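Local coordinates for GDSL-like Lipase/Acylhydrolase family protein (PDB 4K7J) that probably removes O-linked acetyl groups from peptidoglycan as an esterase of the SGNH (GDSL-like) hydrolase family, at residues A[125-139]-A[185-199]. Residues are numbered along the deposited sequence; the frame is centred on the assembly and turned at random.
Sequences ILAHTGSGGSMTLTA and LPLTIHTEMPWDIGF
T129 OG1 sits where both segments pass from one sheet to the other, and it is gripped twice: it accepts the backbone N-H of W195 at 3.0 Å and shares a hydrogen bond with T191 OG1, also 3.0 Å away. With chi1 at 68° the hydroxyl lies between the backbone N and the carbonyl carbon, which sends CG2 over to I197 CG1. T129 N bonds W195 O, which also accepts a hydrogen bond from a water that itself accepts the N-H of G130. The indole NE1 of W195 is spoken for by T161 O. On the outer face H128 ND1 donates to D196 OD1 over 2.8 Å; the carboxylate oxygen is met from above its plane, while L126 CD1 lies over the rim of one face of the H128 ring. Past the turn, G132 and G133 both face T191 in a G1 beta bulge: G132 N donates to E192 O, and T191 O accepts the N-H of G133. Paired backbone bonds then join M135 to I189 and L137 to L187, with L137 N to L187 O at 2.7 Å, and between them T136 OG1 and T188 OG1 are hydrogen-bonded at 3.0 Å. Two antiparallel pairs thus link two five-stranded sheets, consistent with the beta sandwich of a galactose-binding-domain-like fold.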
loop_
_atom_site.group_PDB
_atom_site.type_symbol
_atom_site.label_atom_id
_atom_site.label_comp_id
_atom_site.label_asym_id
_atom_site.label_seq_id
_atom_site.Cartn_x
_atom_site.Cartn_y
_atom_site.Cartn_z
ATOM N N ILE A 125 4.402 8.628 -5.766
ATOM C CA ILE A 125 3.954 9.921 -5.256
ATOM C C ILE A 125 5.133 10.732 -4.738
ATOM O O ILE A 125 5.985 10.215 -4.012
ATOM C CB ILE A 125 2.913 9.741 -4.126
ATOM C CG1 ILE A 125 1.699 8.974 -4.655
ATOM C CG2 ILE A 125 2.496 11.095 -3.518
ATOM C CD1 ILE A 125 0.644 8.718 -3.632
ATOM N N LEU A 126 5.196 11.998 -5.127
ATOM C CA LEU A 126 6.132 12.915 -4.489
ATOM C C LEU A 126 5.443 14.249 -4.250
ATOM O O LEU A 126 4.381 14.516 -4.825
ATOM C CB LEU A 126 7.413 13.083 -5.324
ATOM C CG LEU A 126 7.335 13.677 -6.738
ATOM C CD1 LEU A 126 7.294 15.206 -6.727
ATOM C CD2 LEU A 126 8.493 13.194 -7.616
ATOM N N ALA A 127 6.029 15.084 -3.398
ATOM C CA ALA A 127 5.510 16.444 -3.227
ATOM C C ALA A 127 6.636 17.469 -3.369
ATOM O O ALA A 127 7.711 17.281 -2.808
ATOM C CB ALA A 127 4.818 16.585 -1.903
ATOM N N HIS A 128 6.405 18.532 -4.136
ATOM C CA HIS A 128 7.380 19.618 -4.238
ATOM C C HIS A 128 7.139 20.554 -3.052
ATOM O O HIS A 128 6.032 21.066 -2.895
ATOM C CB HIS A 128 7.181 20.419 -5.537
ATOM C CG HIS A 128 7.259 19.596 -6.785
ATOM N ND1 HIS A 128 8.385 18.876 -7.133
ATOM C CD2 HIS A 128 6.365 19.409 -7.788
ATOM C CE1 HIS A 128 8.173 18.270 -8.289
ATOM N NE2 HIS A 128 6.959 18.579 -8.709
ATOM N N THR A 129 8.152 20.779 -2.223
ATOM C CA THR A 129 7.961 21.574 -1.011
ATOM C C THR A 129 8.056 23.077 -1.304
ATOM O O THR A 129 7.382 23.885 -0.666
ATOM C CB THR A 129 9.006 21.250 0.103
ATOM O OG1 THR A 129 10.314 21.693 -0.307
ATOM C CG2 THR A 129 9.034 19.764 0.434
ATOM N N GLY A 130 8.909 23.442 -2.254
ATOM C CA GLY A 130 9.163 24.836 -2.558
ATOM C C GLY A 130 10.086 25.414 -1.496
ATOM O O GLY A 130 10.361 24.767 -0.487
ATOM N N SER A 131 10.570 26.630 -1.711
ATOM C CA SER A 131 11.306 27.325 -0.658
ATOM C C SER A 131 10.280 27.882 0.316
ATOM O O SER A 131 9.134 28.107 -0.055
ATOM C CB SER A 131 12.162 28.442 -1.251
ATOM O OG SER A 131 11.368 29.329 -2.024
ATOM N N GLY A 132 10.674 28.100 1.564
ATOM C CA GLY A 132 9.729 28.560 2.564
ATOM C C GLY A 132 8.575 27.576 2.709
ATOM O O GLY A 132 7.451 27.972 3.044
ATOM N N GLY A 133 8.861 26.293 2.461
ATOM C CA GLY A 133 7.855 25.239 2.503
ATOM C C GLY A 133 7.469 24.774 3.890
ATOM O O GLY A 133 8.290 24.773 4.812
ATOM N N SER A 134 6.215 24.364 4.049
ATOM C CA SER A 134 5.724 23.944 5.353
ATOM C C SER A 134 4.655 22.849 5.240
ATOM O O SER A 134 3.781 22.915 4.381
ATOM C CB SER A 134 5.152 25.149 6.105
ATOM O OG SER A 134 4.681 24.765 7.386
ATOM N N MET A 135 4.736 21.841 6.102
ATOM C CA MET A 135 3.729 20.782 6.145
ATOM C C MET A 135 3.560 20.292 7.571
ATOM O O MET A 135 4.538 19.979 8.249
ATOM C CB MET A 135 4.101 19.605 5.232
ATOM C CG MET A 135 3.090 18.450 5.266
ATOM S SD MET A 135 1.429 18.953 4.730
ATOM C CE MET A 135 1.747 19.411 3.022
ATOM N N THR A 136 2.318 20.238 8.029
ATOM C CA THR A 136 2.029 19.681 9.339
ATOM C C THR A 136 1.147 18.436 9.189
ATOM O O THR A 136 0.109 18.469 8.522
ATOM C CB THR A 136 1.341 20.723 10.257
ATOM O OG1 THR A 136 2.166 21.892 10.349
ATOM C CG2 THR A 136 1.132 20.159 11.651
ATOM N N LEU A 137 1.567 17.337 9.799
ATOM C CA LEU A 137 0.766 16.124 9.772
ATOM C C LEU A 137 0.192 15.883 11.150
ATOM O O LEU A 137 0.925 15.838 12.152
ATOM C CB LEU A 137 1.592 14.917 9.328
ATOM C CG LEU A 137 2.197 14.971 7.924
ATOM C CD1 LEU A 137 3.598 15.533 7.979
ATOM C CD2 LEU A 137 2.218 13.572 7.339
ATOM N N THR A 138 -1.128 15.747 11.191
ATOM C CA THR A 138 -1.852 15.546 12.438
ATOM C C THR A 138 -2.563 14.205 12.384
ATOM O O THR A 138 -3.296 13.919 11.436
ATOM C CB THR A 138 -2.879 16.669 12.667
ATOM O OG1 THR A 138 -2.208 17.936 12.646
ATOM C CG2 THR A 138 -3.598 16.491 14.003
ATOM N N ALA A 139 -2.326 13.375 13.392
ATOM C CA ALA A 139 -2.933 12.055 13.458
ATOM C C ALA A 139 -4.422 12.176 13.714
ATOM O O ALA A 139 -4.840 12.930 14.586
ATOM C CB ALA A 139 -2.279 11.227 14.550
ATOM N N LEU A 185 3.788 13.613 17.153
ATOM C CA LEU A 185 2.698 14.178 16.370
ATOM C C LEU A 185 1.955 15.187 17.247
ATOM O O LEU A 185 1.804 14.958 18.442
ATOM C CB LEU A 185 1.765 13.066 15.877
ATOM C CG LEU A 185 2.327 12.220 14.723
ATOM C CD1 LEU A 185 1.667 10.863 14.646
ATOM C CD2 LEU A 185 2.136 12.947 13.405
ATOM N N PRO A 186 1.502 16.319 16.671
ATOM C CA PRO A 186 1.606 16.750 15.271
ATOM C C PRO A 186 3.040 16.974 14.820
ATOM O O PRO A 186 3.889 17.387 15.604
ATOM C CB PRO A 186 0.845 18.082 15.250
ATOM C CG PRO A 186 -0.048 18.034 16.440
ATOM C CD PRO A 186 0.726 17.278 17.477
ATOM N N LEU A 187 3.293 16.689 13.550
ATOM C CA LEU A 187 4.628 16.699 12.997
ATOM C C LEU A 187 4.702 17.846 12.009
ATOM O O LEU A 187 3.936 17.875 11.057
ATOM C CB LEU A 187 4.866 15.387 12.246
ATOM C CG LEU A 187 6.234 15.111 11.646
ATOM C CD1 LEU A 187 7.216 15.115 12.771
ATOM C CD2 LEU A 187 6.249 13.751 10.959
ATOM N N THR A 188 5.622 18.779 12.228
ATOM C CA THR A 188 5.762 19.931 11.336
ATOM C C THR A 188 7.127 19.927 10.668
ATOM O O THR A 188 8.151 19.876 11.333
ATOM C CB THR A 188 5.532 21.251 12.085
ATOM O OG1 THR A 188 4.181 21.286 12.552
ATOM C CG2 THR A 188 5.765 22.448 11.166
ATOM N N ILE A 189 7.120 19.966 9.339
ATOM C CA ILE A 189 8.334 19.895 8.553
ATOM C C ILE A 189 8.483 21.172 7.739
ATOM O O ILE A 189 7.571 21.558 6.995
ATOM C CB ILE A 189 8.302 18.679 7.601
ATOM C CG1 ILE A 189 8.070 17.397 8.407
ATOM C CG2 ILE A 189 9.590 18.589 6.795
ATOM C CD1 ILE A 189 7.689 16.206 7.554
ATOM N N HIS A 190 9.635 21.819 7.896
ATOM C CA HIS A 190 9.906 23.117 7.277
ATOM C C HIS A 190 11.062 22.977 6.301
ATOM O O HIS A 190 12.085 22.375 6.632
ATOM C CB HIS A 190 10.292 24.149 8.360
ATOM C CG HIS A 190 9.132 24.655 9.163
ATOM N ND1 HIS A 190 9.282 25.262 10.394
ATOM C CD2 HIS A 190 7.801 24.656 8.904
ATOM C CE1 HIS A 190 8.096 25.614 10.857
ATOM N NE2 HIS A 190 7.180 25.254 9.975
ATOM N N THR A 191 10.912 23.530 5.106
ATOM C CA THR A 191 11.988 23.475 4.115
ATOM C C THR A 191 12.367 24.871 3.653
ATOM O O THR A 191 11.604 25.533 2.947
ATOM C CB THR A 191 11.614 22.610 2.888
ATOM O OG1 THR A 191 10.412 23.109 2.290
ATOM C CG2 THR A 191 11.381 21.165 3.302
ATOM N N GLU A 192 13.550 25.319 4.059
ATOM C CA GLU A 192 14.032 26.625 3.640
ATOM C C GLU A 192 14.193 26.655 2.124
ATOM O O GLU A 192 13.687 27.554 1.472
ATOM C CB GLU A 192 15.341 26.980 4.351
ATOM C CG GLU A 192 16.145 28.103 3.687
ATOM C CD GLU A 192 15.522 29.488 3.842
ATOM O OE1 GLU A 192 14.426 29.619 4.438
ATOM O OE2 GLU A 192 16.144 30.454 3.355
ATOM N N MET A 193 14.894 25.665 1.581
ATOM C CA MET A 193 15.056 25.505 0.140
ATOM C C MET A 193 14.253 24.290 -0.368
ATOM O O MET A 193 13.808 23.465 0.434
ATOM C CB MET A 193 16.545 25.401 -0.214
ATOM C CG MET A 193 17.289 26.757 -0.210
ATOM S SD MET A 193 16.759 27.933 -1.488
ATOM C CE MET A 193 15.719 29.023 -0.534
ATOM N N PRO A 194 14.050 24.183 -1.695
ATOM C CA PRO A 194 13.152 23.136 -2.204
ATOM C C PRO A 194 13.672 21.710 -2.076
ATOM O O PRO A 194 14.850 21.447 -2.326
ATOM C CB PRO A 194 13.021 23.477 -3.695
ATOM C CG PRO A 194 13.335 24.955 -3.771
ATOM C CD PRO A 194 14.417 25.145 -2.756
ATOM N N TRP A 195 12.757 20.803 -1.736
ATOM C CA TRP A 195 12.997 19.369 -1.758
ATOM C C TRP A 195 11.850 18.685 -2.496
ATOM O O TRP A 195 10.754 19.240 -2.597
ATOM C CB TRP A 195 12.921 18.805 -0.345
ATOM C CG TRP A 195 14.000 19.153 0.611
ATOM C CD1 TRP A 195 14.218 20.363 1.214
ATOM C CD2 TRP A 195 14.968 18.252 1.155
ATOM N NE1 TRP A 195 15.293 20.274 2.069
ATOM C CE2 TRP A 195 15.762 18.985 2.061
ATOM C CE3 TRP A 195 15.245 16.892 0.959
ATOM C CZ2 TRP A 195 16.822 18.402 2.766
ATOM C CZ3 TRP A 195 16.296 16.319 1.652
ATOM C CH2 TRP A 195 17.067 17.073 2.550
ATOM N N ASP A 196 12.076 17.448 -2.933
ATOM C CA ASP A 196 10.963 16.540 -3.218
ATOM C C ASP A 196 10.859 15.540 -2.084
ATOM O O ASP A 196 11.871 15.022 -1.624
ATOM C CB ASP A 196 11.155 15.813 -4.552
ATOM C CG ASP A 196 10.958 16.732 -5.750
ATOM O OD1 ASP A 196 10.415 17.843 -5.567
ATOM O OD2 ASP A 196 11.342 16.340 -6.868
ATOM N N ILE A 197 9.644 15.277 -1.628
ATOM C CA ILE A 197 9.420 14.358 -0.501
ATOM C C ILE A 197 8.491 13.224 -0.954
ATOM O O ILE A 197 7.512 13.465 -1.666
ATOM C CB ILE A 197 8.756 15.089 0.703
ATOM C CG1 ILE A 197 9.558 16.324 1.123
ATOM C CG2 ILE A 197 8.561 14.145 1.888
ATOM C CD1 ILE A 197 10.936 16.028 1.713
ATOM N N GLY A 198 8.808 11.998 -0.555
ATOM C CA GLY A 198 7.998 10.837 -0.878
ATOM C C GLY A 198 7.187 10.475 0.346
ATOM O O GLY A 198 6.773 11.355 1.087
ATOM N N PHE A 199 6.950 9.189 0.564
ATOM C CA PHE A 199 6.170 8.787 1.721
ATOM C C PHE A 199 6.993 9.043 2.970
ATOM O O PHE A 199 8.225 9.045 2.928
ATOM C CB PHE A 199 5.772 7.318 1.636
ATOM C CG PHE A 199 4.566 7.059 0.768
ATOM C CD1 PHE A 199 4.657 7.135 -0.612
ATOM C CD2 PHE A 199 3.344 6.734 1.339
ATOM C CE1 PHE A 199 3.549 6.908 -1.413
ATOM C CE2 PHE A 199 2.229 6.484 0.542
ATOM C CZ PHE A 199 2.337 6.571 -0.836
HETATM O O HOH W 1 10.014 21.894 -4.210
#